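Local coordinates for protein STING-associated CdnE c-di-GMP synthase (Flavobacteriaceae, PDB 6WT8) that makes the cyclic dinucleotide c-di-GMP, probably from GTP, as the CD-NTase of a bacterial CBASS defence system that likely signals to an associated STING receptor, at residues K273-S278 against L340-F345; N262-C267 against E344-E349; D156-V161 against T199-K204; N83-E88 against L107-N112. All blocks are in the same frame, centred on the assembly; numbering follows the deposited sequence.

Interaction 1. Residues K273-S278 against L340-F345; sequences KGSIRS and LIEIEF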
# COMPACT_ATOMS: atom_id res chain seq x y z
N LYS A 273 13.60 2.80 -8.33
CA LYS A 273 12.34 2.70 -9.05
C LYS A 273 12.49 1.65 -10.14
O LYS A 273 12.37 1.91 -11.33
CB LYS A 273 11.91 4.08 -9.61
CG LYS A 273 11.61 5.10 -8.51
CD LYS A 273 10.55 4.64 -7.52
CE LYS A 273 10.32 5.71 -6.43
NZ LYS A 273 9.17 5.44 -5.50
N GLY A 274 12.71 0.42 -9.69
CA GLY A 274 13.01 -0.65 -10.58
C GLY A 274 11.80 -1.52 -10.85
O GLY A 274 10.67 -1.03 -10.89
N SER A 275 12.07 -2.80 -11.13
CA SER A 275 11.02 -3.73 -11.52
C SER A 275 10.19 -4.22 -10.34
O SER A 275 9.02 -4.62 -10.54
CB SER A 275 11.60 -4.94 -12.23
OG SER A 275 12.44 -5.69 -11.41
N ILE A 276 10.75 -4.23 -9.13
CA ILE A 276 10.03 -4.64 -7.93
C ILE A 276 9.76 -3.38 -7.13
O ILE A 276 10.71 -2.69 -6.74
CB ILE A 276 10.84 -5.64 -7.09
CG1 ILE A 276 10.88 -7.01 -7.80
CG2 ILE A 276 10.29 -5.82 -5.63
CD1 ILE A 276 9.57 -7.78 -7.86
N ARG A 277 8.49 -3.07 -6.92
CA ARG A 277 8.05 -1.89 -6.21
C ARG A 277 7.29 -2.29 -4.95
O ARG A 277 7.13 -3.46 -4.64
CB ARG A 277 7.16 -1.01 -7.09
CG ARG A 277 7.75 -0.67 -8.47
CD ARG A 277 8.78 0.42 -8.41
NE ARG A 277 9.10 0.81 -9.79
CZ ARG A 277 8.67 1.92 -10.40
NH1 ARG A 277 7.90 2.79 -9.74
NH2 ARG A 277 9.01 2.14 -11.66
N SER A 278 6.81 -1.28 -4.24
CA SER A 278 6.03 -1.54 -3.03
C SER A 278 4.89 -2.53 -3.28
O SER A 278 4.71 -3.47 -2.48
CB SER A 278 5.51 -0.20 -2.51
OG SER A 278 4.73 -0.39 -1.36
N LEU A 340 13.02 -10.99 -11.29
CA LEU A 340 13.83 -11.99 -10.60
C LEU A 340 15.26 -11.53 -10.32
O LEU A 340 15.85 -11.98 -9.33
CB LEU A 340 13.84 -13.30 -11.39
CG LEU A 340 12.51 -14.05 -11.31
CD1 LEU A 340 12.59 -15.33 -12.17
CD2 LEU A 340 12.15 -14.40 -9.83
N ILE A 341 15.84 -10.65 -11.15
CA ILE A 341 17.16 -10.11 -10.80
C ILE A 341 17.06 -9.41 -9.45
O ILE A 341 17.90 -9.57 -8.57
CB ILE A 341 17.68 -9.16 -11.88
CG1 ILE A 341 17.96 -9.99 -13.15
CG2 ILE A 341 18.95 -8.41 -11.36
CD1 ILE A 341 18.65 -11.43 -12.84
N GLU A 342 16.04 -8.55 -9.29
CA GLU A 342 15.92 -7.82 -8.03
C GLU A 342 15.62 -8.78 -6.87
O GLU A 342 16.15 -8.62 -5.77
CB GLU A 342 14.84 -6.74 -8.18
CG GLU A 342 15.28 -5.75 -9.26
CD GLU A 342 14.45 -4.48 -9.33
OE1 GLU A 342 13.58 -4.24 -8.47
OE2 GLU A 342 14.67 -3.71 -10.31
N ILE A 343 14.77 -9.78 -7.10
CA ILE A 343 14.50 -10.77 -6.04
C ILE A 343 15.80 -11.48 -5.67
O ILE A 343 16.07 -11.73 -4.49
CB ILE A 343 13.43 -11.79 -6.50
CG1 ILE A 343 12.13 -11.06 -6.86
CG2 ILE A 343 13.19 -12.90 -5.43
CD1 ILE A 343 11.53 -10.30 -5.70
N GLU A 344 16.63 -11.85 -6.68
CA GLU A 344 17.91 -12.50 -6.37
C GLU A 344 18.83 -11.59 -5.52
O GLU A 344 19.46 -12.06 -4.57
CB GLU A 344 18.64 -12.92 -7.65
CG GLU A 344 17.94 -14.04 -8.38
CD GLU A 344 18.48 -14.31 -9.80
OE1 GLU A 344 19.61 -13.87 -10.12
OE2 GLU A 344 17.74 -14.93 -10.58
N PHE A 345 18.94 -10.30 -5.85
CA PHE A 345 19.76 -9.42 -5.01
C PHE A 345 19.17 -9.30 -3.62
O PHE A 345 19.92 -9.25 -2.62
CB PHE A 345 19.89 -8.04 -5.69
CG PHE A 345 20.90 -8.01 -6.80
CD1 PHE A 345 22.20 -8.47 -6.58
CD2 PHE A 345 20.56 -7.52 -8.06
CE1 PHE A 345 23.14 -8.37 -7.62
CE2 PHE A 345 21.52 -7.43 -9.08
CZ PHE A 345 22.78 -7.89 -8.86
O HOH W 1 13.24 -1.56 -7.56
O HOH W 2 14.77 -4.54 -12.69
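Glu342 reaches Ser275 and Ile276 with its CG anti to the carbonyl carbon (chi1 -63°) and its chain extended beyond (chi2 -168°), which carries CD out from helix 336-360 toward the loop. There the carboxylate meets two successive backbone amides, one per oxygen. Ser275 N donates a hydrogen bond to Glu342 OE2 at 2.9 Å, and Ile276 N donates one to Glu342 OE1 at 2.9 Å. Both donors come from above the carboxylate plane, the second of them 51° out of it. Ser275 OG, held between its own backbone N and carbonyl carbon, lies 3.1 Å from Glu342 CD and makes a weak hydrogen bond to Lys338 O. A water accepts from Gly274 N at 3.0 Å and stands 2.9 Å from Glu342 OE1. An alanine in place of Glu342 would probably leave the amides of Ser275 and Ile276 without their acceptors and the loop less firmly held to the helix. The contact belongs to the helical part of the chain, where the turn 273-278 connects helix 253-266 to helix 278-287, with Arg277 as N-cap of the latter. The turn is also braced from within: Arg277 NE bonds Gly274 O at 2.7 Å, in the guanidinium plane, while Lys273 CB sits over the centre of one guanidinium face. Beside the carboxylate the contact turns apolar. Ile276 crosses Ile343 at about a right angle, CD1 to CD1 at 3.9 Å, and Ile343 continues onto Leu309 and Ile313 of helix 300-314.

Interaction 2. Residues N262-C267 against E344-E349; sequences NIKYDC and EFLSQE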
# COMPACT_ATOMS: atom_id res chain seq x y z
N ASN A 262 12.99 -1.76 3.34
CA ASN A 262 14.24 -1.16 3.78
C ASN A 262 15.42 -1.87 3.14
O ASN A 262 16.40 -1.22 2.77
CB ASN A 262 14.34 -1.24 5.33
CG ASN A 262 13.72 0.01 6.00
OD1 ASN A 262 14.19 1.12 5.76
ND2 ASN A 262 12.65 -0.15 6.79
N ILE A 263 15.40 -3.21 3.11
CA ILE A 263 16.51 -3.94 2.47
C ILE A 263 16.64 -3.51 1.02
O ILE A 263 17.74 -3.26 0.53
CB ILE A 263 16.30 -5.46 2.56
CG1 ILE A 263 16.29 -5.94 4.01
CG2 ILE A 263 17.33 -6.25 1.73
CD1 ILE A 263 17.36 -5.43 4.86
N LYS A 264 15.51 -3.40 0.31
CA LYS A 264 15.61 -3.00 -1.10
C LYS A 264 16.21 -1.59 -1.23
O LYS A 264 17.04 -1.31 -2.13
CB LYS A 264 14.21 -3.05 -1.75
CG LYS A 264 14.35 -2.96 -3.29
CD LYS A 264 13.00 -3.31 -3.98
CE LYS A 264 11.97 -2.19 -3.78
NZ LYS A 264 12.13 -1.06 -4.79
N TYR A 265 15.79 -0.69 -0.35
CA TYR A 265 16.19 0.70 -0.42
C TYR A 265 17.70 0.84 -0.24
O TYR A 265 18.34 1.56 -0.99
CB TYR A 265 15.42 1.51 0.64
CG TYR A 265 15.50 3.01 0.44
CD1 TYR A 265 16.58 3.75 0.94
CD2 TYR A 265 14.48 3.67 -0.23
CE1 TYR A 265 16.62 5.14 0.74
CE2 TYR A 265 14.52 5.08 -0.42
CZ TYR A 265 15.58 5.77 0.07
OH TYR A 265 15.64 7.14 -0.15
N ASP A 266 18.27 0.04 0.67
CA ASP A 266 19.70 0.11 1.00
C ASP A 266 20.55 -0.80 0.13
O ASP A 266 21.78 -0.75 0.22
CB ASP A 266 19.87 -0.25 2.49
CG ASP A 266 19.45 0.90 3.42
OD1 ASP A 266 19.56 2.04 3.01
OD2 ASP A 266 18.99 0.58 4.54
N CYS A 267 19.94 -1.59 -0.73
CA CYS A 267 20.73 -2.48 -1.59
C CYS A 267 21.32 -1.73 -2.79
O CYS A 267 20.56 -1.23 -3.63
CB CYS A 267 19.84 -3.62 -2.07
SG CYS A 267 20.75 -4.79 -3.12
N GLU A 344 16.63 -11.85 -6.68
CA GLU A 344 17.91 -12.50 -6.37
C GLU A 344 18.83 -11.59 -5.52
O GLU A 344 19.46 -12.06 -4.57
CB GLU A 344 18.64 -12.92 -7.65
CG GLU A 344 17.94 -14.04 -8.38
CD GLU A 344 18.48 -14.31 -9.80
OE1 GLU A 344 19.61 -13.87 -10.12
OE2 GLU A 344 17.74 -14.93 -10.58
N PHE A 345 18.94 -10.30 -5.85
CA PHE A 345 19.76 -9.42 -5.01
C PHE A 345 19.17 -9.30 -3.62
O PHE A 345 19.92 -9.25 -2.62
CB PHE A 345 19.89 -8.04 -5.69
CG PHE A 345 20.90 -8.01 -6.80
CD1 PHE A 345 22.20 -8.47 -6.58
CD2 PHE A 345 20.56 -7.52 -8.06
CE1 PHE A 345 23.14 -8.37 -7.62
CE2 PHE A 345 21.52 -7.43 -9.08
CZ PHE A 345 22.78 -7.89 -8.86
N LEU A 346 17.84 -9.24 -3.51
CA LEU A 346 17.24 -9.18 -2.16
C LEU A 346 17.54 -10.46 -1.39
O LEU A 346 17.85 -10.40 -0.19
CB LEU A 346 15.72 -9.01 -2.25
CG LEU A 346 15.24 -7.67 -2.74
CD1 LEU A 346 13.71 -7.73 -2.79
CD2 LEU A 346 15.66 -6.53 -1.80
N SER A 347 17.45 -11.62 -2.04
CA SER A 347 17.72 -12.86 -1.32
C SER A 347 19.18 -12.93 -0.89
O SER A 347 19.46 -13.44 0.21
CB SER A 347 17.31 -14.04 -2.20
OG SER A 347 18.26 -14.22 -3.21
N GLN A 348 20.10 -12.38 -1.68
CA GLN A 348 21.49 -12.34 -1.25
C GLN A 348 21.69 -11.47 -0.01
O GLN A 348 22.46 -11.82 0.89
CB GLN A 348 22.34 -11.83 -2.42
CG GLN A 348 22.44 -12.85 -3.57
CD GLN A 348 23.12 -12.29 -4.88
OE1 GLN A 348 23.06 -12.92 -5.95
NE2 GLN A 348 23.74 -11.12 -4.78
N GLU A 349 20.96 -10.34 0.09
CA GLU A 349 21.05 -9.53 1.30
C GLU A 349 20.52 -10.31 2.48
O GLU A 349 21.13 -10.29 3.55
CB GLU A 349 20.25 -8.22 1.18
CG GLU A 349 20.73 -7.29 0.05
CD GLU A 349 22.11 -6.72 0.31
OE1 GLU A 349 22.60 -6.84 1.46
OE2 GLU A 349 22.74 -6.23 -0.65
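Ile263, Lys264 and Cys267 meet Leu346 and Glu349 where two helices of the helical region cross almost perpendicularly: the short axes of 262-266 and 344-349 lie 105° apart and come within 10.0 Å. The apolar contacts centre on Leu346, whose CD2 branch does the touching. It lies 3.6 Å from Lys264 CA, against the helix backbone itself, and 3.9 Å from Ile263 CG2. That same Ile263 methyl, anti to its backbone N (CG1 taking the place beside N), also packs on Glu349 CB at 3.6 Å, the two side chains sliding past each other in opposite directions. Lys264 contributes the aliphatic start of its chain here; further out it bends at its last two torsions, and NZ is hydrogen-bonded to Ile276 O. Cys267 SG touches Phe345 CB at 4.2 Å, while the Phe345 ring stacks with that of His269. No clear hydrogen bond joins the two segments, and the polar ends find partners outside them: Glu349 OE1 forms a salt bridge with Lys3, near the start of the chain. The Glu349 chain is bent at chi2 (-67°), and its other carboxylate oxygen, OE2, lies 3.5 Å from Cys267 SG.

Interaction 3. Residues D156-V161 against T199-K204; sequences DDLKYV and TATYYK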
# COMPACT_ATOMS: atom_id res chain seq x y z
N ASP A 156 -17.46 15.71 -17.58
CA ASP A 156 -17.56 17.13 -17.31
C ASP A 156 -17.56 17.40 -15.82
O ASP A 156 -16.99 18.40 -15.37
CB ASP A 156 -18.83 17.69 -17.95
CG ASP A 156 -18.65 18.01 -19.42
OD1 ASP A 156 -17.49 18.31 -19.83
OD2 ASP A 156 -19.65 17.96 -20.17
N ASP A 157 -18.20 16.53 -15.03
CA ASP A 157 -18.17 16.70 -13.57
C ASP A 157 -16.77 16.52 -13.01
O ASP A 157 -16.41 17.19 -12.05
CB ASP A 157 -19.11 15.71 -12.91
CG ASP A 157 -20.57 16.13 -13.05
OD1 ASP A 157 -20.85 17.30 -13.42
OD2 ASP A 157 -21.41 15.27 -12.74
N LEU A 158 -16.01 15.57 -13.55
CA LEU A 158 -14.62 15.39 -13.09
C LEU A 158 -13.79 16.62 -13.41
O LEU A 158 -13.02 17.10 -12.56
CB LEU A 158 -14.02 14.13 -13.72
CG LEU A 158 -14.58 12.84 -13.11
CD1 LEU A 158 -14.30 11.64 -13.97
CD2 LEU A 158 -14.05 12.61 -11.67
N LYS A 159 -13.87 17.12 -14.66
CA LYS A 159 -13.15 18.34 -15.00
C LYS A 159 -13.55 19.49 -14.10
O LYS A 159 -12.71 20.22 -13.59
CB LYS A 159 -13.40 18.66 -16.49
CG LYS A 159 -12.65 19.87 -16.95
CD LYS A 159 -12.85 20.03 -18.45
CE LYS A 159 -12.09 21.28 -18.90
NZ LYS A 159 -12.40 21.67 -20.32
N TYR A 160 -14.85 19.63 -13.84
CA TYR A 160 -15.34 20.68 -12.95
C TYR A 160 -14.75 20.55 -11.56
O TYR A 160 -14.28 21.55 -10.99
CB TYR A 160 -16.87 20.58 -12.92
CG TYR A 160 -17.52 21.46 -11.93
CD1 TYR A 160 -17.42 22.85 -11.99
CD2 TYR A 160 -18.29 20.90 -10.90
CE1 TYR A 160 -18.04 23.63 -11.07
CE2 TYR A 160 -18.92 21.68 -9.98
CZ TYR A 160 -18.80 23.04 -10.05
OH TYR A 160 -19.44 23.81 -9.12
N VAL A 161 -14.82 19.34 -10.98
CA VAL A 161 -14.28 19.17 -9.63
C VAL A 161 -12.78 19.43 -9.61
O VAL A 161 -12.26 20.11 -8.71
CB VAL A 161 -14.63 17.77 -9.11
CG1 VAL A 161 -13.83 17.45 -7.85
CG2 VAL A 161 -16.13 17.70 -8.79
N THR A 199 -8.51 13.26 -8.03
CA THR A 199 -9.92 13.36 -8.41
C THR A 199 -10.25 12.15 -9.27
O THR A 199 -9.54 11.86 -10.24
CB THR A 199 -10.17 14.66 -9.15
OG1 THR A 199 -9.70 15.76 -8.35
CG2 THR A 199 -11.63 14.85 -9.54
N ALA A 200 -11.33 11.46 -8.92
CA ALA A 200 -11.65 10.20 -9.56
C ALA A 200 -13.15 9.98 -9.58
O ALA A 200 -13.92 10.70 -8.94
CB ALA A 200 -10.99 9.06 -8.78
N THR A 201 -13.58 8.98 -10.34
CA THR A 201 -14.93 8.46 -10.18
C THR A 201 -14.86 7.00 -9.72
O THR A 201 -13.80 6.37 -9.77
CB THR A 201 -15.70 8.61 -11.50
OG1 THR A 201 -17.09 8.29 -11.29
CG2 THR A 201 -15.13 7.69 -12.57
N TYR A 202 -15.98 6.46 -9.25
CA TYR A 202 -15.98 5.05 -8.84
C TYR A 202 -16.09 4.12 -10.03
O TYR A 202 -16.68 4.43 -11.06
CB TYR A 202 -17.16 4.74 -7.92
CG TYR A 202 -17.06 5.27 -6.54
CD1 TYR A 202 -16.06 4.83 -5.71
CD2 TYR A 202 -17.99 6.23 -6.09
CE1 TYR A 202 -15.96 5.28 -4.37
CE2 TYR A 202 -17.90 6.72 -4.79
CZ TYR A 202 -16.90 6.24 -3.94
OH TYR A 202 -16.77 6.67 -2.61
N TYR A 203 -15.61 2.90 -9.81
CA TYR A 203 -15.87 1.78 -10.69
C TYR A 203 -16.36 0.62 -9.84
O TYR A 203 -15.67 0.19 -8.90
CB TYR A 203 -14.62 1.38 -11.47
CG TYR A 203 -14.85 0.18 -12.36
CD1 TYR A 203 -15.34 0.35 -13.63
CD2 TYR A 203 -14.56 -1.10 -11.91
CE1 TYR A 203 -15.56 -0.74 -14.48
CE2 TYR A 203 -14.80 -2.22 -12.73
CZ TYR A 203 -15.27 -2.01 -14.02
OH TYR A 203 -15.50 -3.09 -14.88
N LYS A 204 -17.54 0.11 -10.21
CA LYS A 204 -18.14 -1.04 -9.50
C LYS A 204 -17.87 -2.34 -10.25
O LYS A 204 -18.41 -2.57 -11.34
CB LYS A 204 -19.65 -0.83 -9.35
CG LYS A 204 -19.98 0.37 -8.49
CD LYS A 204 -21.52 0.61 -8.37
CE LYS A 204 -21.74 2.00 -7.75
NZ LYS A 204 -23.15 2.53 -7.89
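Leu158 and Val161 of the helix press on Thr199, Ala200 and Thr201 of the strand, and the contact between them is wholly one of van der Waals packing, with no hydrogen bond across. The methyl contacts come first. Thr199 holds CG2 anti to its backbone N, and this methyl meets both helix residues: Val161 CG1 at 3.8 Å, crossed at a slant, and Leu158 CD2 at 3.9 Å. Leu158 sends its other branch towards Thr201, CD1 approaching Thr201 CB to 4.2 Å with the two side chains at about a right angle. A second kind of contact is between methyl and backbone: Leu158 CD2 lies 3.3 Å from Ala200 O, a close approach that sets the leucine directly on the strand's peptide. This is the layering of an alpha/beta fold, as expected for the nucleotidyltransferase core of a CD-NTase: helix 154-172 lies on one face of the mixed sheet, running roughly against strand 192-204, their short axes 8.6 Å apart at closest and at 150°. The helix spans more than one strand, since Leu158 also touches Thr111 and Val161 touches Gln109, both on strand 106-112. Ala200 turns its own CB away from the helix, onto Ile219 and Ile221 of strand 218-221. Polar groups are handled by partners beyond the pair. Thr199 OG1, on a buried residue, is hydrogen-bonded to Gln109 NE2. Thr201 OG1, anti to its backbone N (chi1 -171°), is hydrogen-bonded to Gln154 OE1 at the start of the same helix.

Interaction 4. Residues N83-E88 against L107-N112; sequences NLVDFE and LVQITN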
# COMPACT_ATOMS: atom_id res chain seq x y z
N ASN A 83 -20.90 18.18 -1.85
CA ASN A 83 -22.17 17.67 -2.35
C ASN A 83 -21.99 16.84 -3.62
O ASN A 83 -22.96 16.22 -4.05
CB ASN A 83 -23.17 18.81 -2.60
CG ASN A 83 -22.60 19.91 -3.53
OD1 ASN A 83 -21.52 20.45 -3.23
ND2 ASN A 83 -23.31 20.22 -4.64
N LEU A 84 -20.80 16.88 -4.24
CA LEU A 84 -20.56 16.15 -5.48
C LEU A 84 -19.60 14.98 -5.32
O LEU A 84 -19.46 14.19 -6.26
CB LEU A 84 -19.98 17.10 -6.56
CG LEU A 84 -20.95 18.23 -6.98
CD1 LEU A 84 -20.24 19.06 -8.10
CD2 LEU A 84 -22.24 17.70 -7.52
N VAL A 85 -18.94 14.83 -4.16
CA VAL A 85 -17.89 13.84 -4.03
C VAL A 85 -17.95 13.17 -2.65
O VAL A 85 -18.46 13.72 -1.66
CB VAL A 85 -16.49 14.48 -4.20
CG1 VAL A 85 -16.29 15.00 -5.61
CG2 VAL A 85 -16.22 15.57 -3.13
N ASP A 86 -17.40 11.95 -2.62
CA ASP A 86 -16.93 11.31 -1.39
C ASP A 86 -15.44 11.53 -1.20
O ASP A 86 -14.68 11.67 -2.16
CB ASP A 86 -17.14 9.81 -1.45
CG ASP A 86 -18.61 9.40 -1.51
OD1 ASP A 86 -19.53 10.16 -1.09
OD2 ASP A 86 -18.85 8.23 -1.93
N PHE A 87 -15.00 11.50 0.04
CA PHE A 87 -13.58 11.64 0.34
C PHE A 87 -13.03 10.37 0.93
O PHE A 87 -13.59 9.83 1.89
CB PHE A 87 -13.33 12.79 1.31
CG PHE A 87 -13.71 14.15 0.74
CD1 PHE A 87 -12.82 14.76 -0.15
CD2 PHE A 87 -14.94 14.78 1.03
CE1 PHE A 87 -13.15 15.97 -0.74
CE2 PHE A 87 -15.25 15.98 0.45
CZ PHE A 87 -14.36 16.55 -0.45
N GLU A 88 -11.88 9.97 0.42
CA GLU A 88 -11.18 8.79 0.91
C GLU A 88 -9.68 9.07 0.92
O GLU A 88 -9.23 10.20 0.72
CB GLU A 88 -11.50 7.58 0.03
CG GLU A 88 -12.99 7.16 -0.00
CD GLU A 88 -13.53 6.65 1.35
OE1 GLU A 88 -12.75 6.28 2.27
OE2 GLU A 88 -14.77 6.63 1.45
N LEU A 107 -5.07 12.35 -0.58
CA LEU A 107 -6.51 12.56 -0.45
C LEU A 107 -7.18 12.23 -1.79
O LEU A 107 -6.73 12.70 -2.85
CB LEU A 107 -6.77 14.02 -0.07
CG LEU A 107 -8.28 14.39 0.09
CD1 LEU A 107 -8.39 15.54 1.05
CD2 LEU A 107 -8.90 14.82 -1.27
N VAL A 108 -8.24 11.42 -1.75
CA VAL A 108 -8.97 11.06 -2.96
C VAL A 108 -10.36 11.65 -2.86
O VAL A 108 -11.08 11.38 -1.88
CB VAL A 108 -9.05 9.53 -3.13
CG1 VAL A 108 -9.59 9.20 -4.53
CG2 VAL A 108 -7.68 8.93 -3.01
N GLN A 109 -10.79 12.40 -3.86
CA GLN A 109 -12.17 12.87 -3.93
C GLN A 109 -12.83 12.21 -5.13
O GLN A 109 -12.25 12.17 -6.21
CB GLN A 109 -12.25 14.38 -3.95
CG GLN A 109 -11.62 15.01 -5.16
CD GLN A 109 -11.67 16.54 -5.09
OE1 GLN A 109 -12.39 17.15 -4.27
NE2 GLN A 109 -10.90 17.16 -5.97
N ILE A 110 -13.97 11.55 -4.91
CA ILE A 110 -14.56 10.65 -5.88
C ILE A 110 -15.96 11.16 -6.17
O ILE A 110 -16.81 11.22 -5.26
CB ILE A 110 -14.59 9.21 -5.31
CG1 ILE A 110 -13.22 8.81 -4.76
CG2 ILE A 110 -15.02 8.29 -6.42
CD1 ILE A 110 -13.26 7.57 -3.80
N THR A 111 -16.25 11.50 -7.43
CA THR A 111 -17.61 11.92 -7.74
C THR A 111 -18.60 10.81 -7.40
O THR A 111 -18.29 9.62 -7.58
CB THR A 111 -17.69 12.30 -9.21
OG1 THR A 111 -17.22 11.22 -10.04
CG2 THR A 111 -16.91 13.57 -9.44
N ASN A 112 -19.74 11.17 -6.80
CA ASN A 112 -20.58 10.14 -6.19
C ASN A 112 -22.02 10.16 -6.72
O ASN A 112 -22.88 9.51 -6.12
CB ASN A 112 -20.57 10.26 -4.65
CG ASN A 112 -21.16 11.59 -4.16
OD1 ASN A 112 -21.76 12.35 -4.94
ND2 ASN A 112 -20.99 11.87 -2.87
O HOH W 3 -23.93 13.56 -4.09
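Asn112 and Asp86 meet across an antiparallel strand pair, 85-90 with 106-112, in the mixed sheet of the probable nucleotidyltransferase core. Their side chains cross at about a right angle, amide and carboxylate planes 73° apart. Asn112 CG sits in the crowded position between backbone N and carbonyl carbon, and ND2 donates to Asp86 OD1 at 2.9 Å. The bond is nearly straight (175°); the acceptor lies in the amide plane, but the donor stands above the carboxylate plane. Asp86 OD2 is taken by Tyr202 OH. Backbone bonds set the register, Asp86 pairing with Ile110 and Glu88 with Val108. Phe87 and Gln109 lie side by side, pointing the same way, ring and amide 35° apart, with Phe87 CE1 3.7 Å from Gln109 CB. Leu107 CD2 comes to the edge of that ring, 4.1 Å from Phe87 CD1, and helix 60-81 packs on Phe87 too. On the face that carries Asp86, Glu88 and Ile110, Glu88 crosses Ile110 at a slant, CG to CD1 at 3.8 Å, before its bent chain takes OE2 to a salt bridge with Lys214. An alanine at Asn112 would probably leave Asp86 OD1 without this donor and its carboxylate somewhat freer to turn. Asn112 OD1 accepts from a water at 2.6 Å, and that water also donates to Asn83 O at 2.8 Å.

In the fold
The four contacts fall into two pairs on separate parts of the chain. Interactions 1 and 2, centres 9 Å apart, both use helix 336-360, share Glu344 and Phe345, and touch each other. Interactions 3 and 4, centres 8 Å apart, belong to the sheet: strands 192-204 and 106-112 are neighbours in it, and these two contacts touch as well. Between the pairs, centres are 34 to 39 Å apart. Interactions 1, 2 and 3 are buried, whereas interaction 4 is only partly buried. The chemistry differs accordingly: a buried carboxylate on loop amides in 1, mainly apolar helix crossing in 2, methyls on a strand in 3, and backbone pairing with polar side chains in 4.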